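Local atomic coordinates of esterase (PDB entry 7ATL), a protein that hydrolyses carboxylic esters as a family VIII carboxylesterase of beta-lactamase-like fold and also shows promiscuous acyltransferase activity. Residues A119-R124 with S172-V177. Numbering follows the deposited sequence.
Sequences AGLDYR and SLAIDV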
loop_
_atom_site.group_PDB
_atom_site.type_symbol
_atom_site.label_atom_id
_atom_site.label_comp_id
_atom_site.label_asym_id
_atom_site.label_seq_id
_atom_site.Cartn_x
_atom_site.Cartn_y
_atom_site.Cartn_z
ATOM N N ALA A 119 -7.507 -8.635 -12.375
ATOM C CA ALA A 119 -8.804 -8.191 -12.955
ATOM C C ALA A 119 -8.661 -7.693 -14.402
ATOM O O ALA A 119 -9.704 -7.475 -15.055
ATOM C CB ALA A 119 -9.378 -7.086 -12.120
ATOM N N GLY A 120 -7.428 -7.456 -14.865
ATOM C CA GLY A 120 -7.147 -6.875 -16.190
ATOM C C GLY A 120 -7.169 -5.355 -16.169
ATOM O O GLY A 120 -7.053 -4.723 -17.258
ATOM N N LEU A 121 -7.259 -4.775 -14.978
ATOM C CA LEU A 121 -7.196 -3.311 -14.791
ATOM C C LEU A 121 -5.736 -2.849 -14.808
ATOM O O LEU A 121 -4.800 -3.712 -14.733
ATOM C CB LEU A 121 -7.906 -2.969 -13.484
ATOM C CG LEU A 121 -9.386 -3.335 -13.485
ATOM C CD1 LEU A 121 -9.965 -3.318 -12.076
ATOM C CD2 LEU A 121 -10.150 -2.392 -14.399
ATOM N N ASP A 122 -5.559 -1.539 -14.956
ATOM C CA ASP A 122 -4.223 -0.908 -15.076
ATOM C C ASP A 122 -4.130 0.262 -14.088
ATOM O O ASP A 122 -5.035 0.450 -13.259
ATOM C CB ASP A 122 -3.946 -0.490 -16.529
ATOM C CG ASP A 122 -2.476 -0.510 -16.936
ATOM O OD1 ASP A 122 -1.610 -0.734 -16.045
ATOM O OD2 ASP A 122 -2.196 -0.275 -18.142
ATOM N N TYR A 123 -3.015 0.970 -14.129
ATOM C CA TYR A 123 -2.812 2.276 -13.471
ATOM C C TYR A 123 -2.425 3.256 -14.577
ATOM O O TYR A 123 -1.712 2.816 -15.494
ATOM C CB TYR A 123 -1.709 2.174 -12.420
ATOM C CG TYR A 123 -2.158 2.148 -10.984
ATOM C CD1 TYR A 123 -3.097 3.049 -10.494
ATOM C CD2 TYR A 123 -1.563 1.278 -10.077
ATOM C CE1 TYR A 123 -3.477 3.039 -9.161
ATOM C CE2 TYR A 123 -1.921 1.269 -8.738
ATOM C CZ TYR A 123 -2.885 2.142 -8.286
ATOM O OH TYR A 123 -3.238 2.110 -6.978
ATOM N N ARG A 124 -2.897 4.496 -14.497
ATOM C CA ARG A 124 -2.553 5.571 -15.449
ATOM C C ARG A 124 -1.045 5.797 -15.380
ATOM O O ARG A 124 -0.444 6.110 -16.439
ATOM C CB ARG A 124 -3.336 6.836 -15.091
ATOM C CG ARG A 124 -3.240 7.981 -16.088
ATOM C CD ARG A 124 -4.036 9.159 -15.556
ATOM N NE ARG A 124 -3.182 10.338 -15.510
ATOM C CZ ARG A 124 -2.920 11.089 -14.442
ATOM N NH1 ARG A 124 -3.447 10.827 -13.259
ATOM N NH2 ARG A 124 -2.135 12.142 -14.574
ATOM N N SER A 172 -2.682 -2.395 -10.262
ATOM C CA SER A 172 -3.912 -1.811 -10.825
ATOM C C SER A 172 -4.675 -0.946 -9.823
ATOM O O SER A 172 -4.394 -0.946 -8.624
ATOM C CB SER A 172 -4.773 -2.906 -11.376
ATOM O OG SER A 172 -5.489 -3.547 -10.336
ATOM N N LEU A 173 -5.644 -0.226 -10.372
ATOM C CA LEU A 173 -6.735 0.460 -9.653
ATOM C C LEU A 173 -7.717 -0.538 -9.038
ATOM O O LEU A 173 -8.768 -0.083 -8.602
ATOM C CB LEU A 173 -7.448 1.332 -10.684
ATOM C CG LEU A 173 -6.781 2.678 -10.959
ATOM C CD1 LEU A 173 -7.373 3.319 -12.213
ATOM C CD2 LEU A 173 -6.933 3.587 -9.749
ATOM N N ALA A 174 -7.399 -1.828 -8.975
ATOM C CA ALA A 174 -8.376 -2.842 -8.515
ATOM C C ALA A 174 -8.855 -2.518 -7.103
ATOM O O ALA A 174 -10.023 -2.820 -6.806
ATOM C CB ALA A 174 -7.809 -4.244 -8.569
ATOM N N ILE A 175 -7.989 -1.992 -6.241
ATOM C CA ILE A 175 -8.355 -1.808 -4.803
ATOM C C ILE A 175 -9.250 -0.561 -4.686
ATOM O O ILE A 175 -10.069 -0.523 -3.759
ATOM C CB ILE A 175 -7.121 -1.806 -3.869
ATOM C CG1 ILE A 175 -6.283 -3.071 -4.037
ATOM C CG2 ILE A 175 -7.531 -1.651 -2.410
ATOM C CD1 ILE A 175 -7.078 -4.354 -3.861
ATOM N N ASP A 176 -9.138 0.389 -5.616
ATOM C CA ASP A 176 -10.062 1.549 -5.692
ATOM C C ASP A 176 -11.447 1.004 -6.041
ATOM O O ASP A 176 -12.449 1.453 -5.415
ATOM C CB ASP A 176 -9.587 2.623 -6.679
ATOM C CG ASP A 176 -8.295 3.329 -6.277
ATOM O OD1 ASP A 176 -7.292 2.613 -6.035
ATOM O OD2 ASP A 176 -8.299 4.594 -6.212
ATOM N N VAL A 177 -11.506 0.046 -6.971
ATOM C CA VAL A 177 -12.782 -0.631 -7.342
ATOM C C VAL A 177 -13.322 -1.382 -6.110
ATOM O O VAL A 177 -14.520 -1.226 -5.806
ATOM C CB VAL A 177 -12.620 -1.538 -8.579
ATOM C CG1 VAL A 177 -13.924 -2.241 -8.923
ATOM C CG2 VAL A 177 -12.126 -0.747 -9.782
HETATM O O HOH W 1 -6.519 -5.855 -11.458
HETATM O O HOH W 2 -5.948 0.153 -6.499
HETATM O O HOH W 3 -4.934 3.872 -6.180
#
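Ser172, Leu121 and Tyr123 carry this buried contact between the loop that follows helix 111-116 and the start of helix 174-186. A small side chain suits Ser172, because the loop backbone runs close to it: Ser172 CB lies 3.5 Å from Leu121 O. Its OG stands between its own backbone N and carbonyl carbon (chi1 80°), where it accepts a hydrogen bond from Ala174 N in an ST turn. The same OG is hydrogen-bonded to His117 ND1 and to a water that also takes a weak bond from Ala119 N. Leu121, whose branched end can reach the helix, makes the apolar part: CD1 lies over Ala174 and meets Val177 CG2 at 4.1 Å, with Leu114 of helix 111-116 packed against all three. Between the Leu121 side and the Tyr123 ring, Leu173 N donates to Asp122 O at 3.0 Å, approaching from above the carbonyl plane.

Tyr123 lays one ring face over the Ser172-Leu173 peptide, Leu173 N lying 4.0 Å above the ring centre, while CE1 touches Leu173 CD2 at 3.5 Å. Its long flat side chain thus packs on backbone yet brings its hydroxyl to Lys68. One water accepts from that hydroxyl at 2.6 Å from OH and donates to Asp176 OD1; Asp176 OD2 is held by Ser262. Ser65 and Lys68 fit the SxxK pattern of serine beta-lactamase relatives, so Tyr123, hydrogen-bonded to Lys68, may help position that lysine.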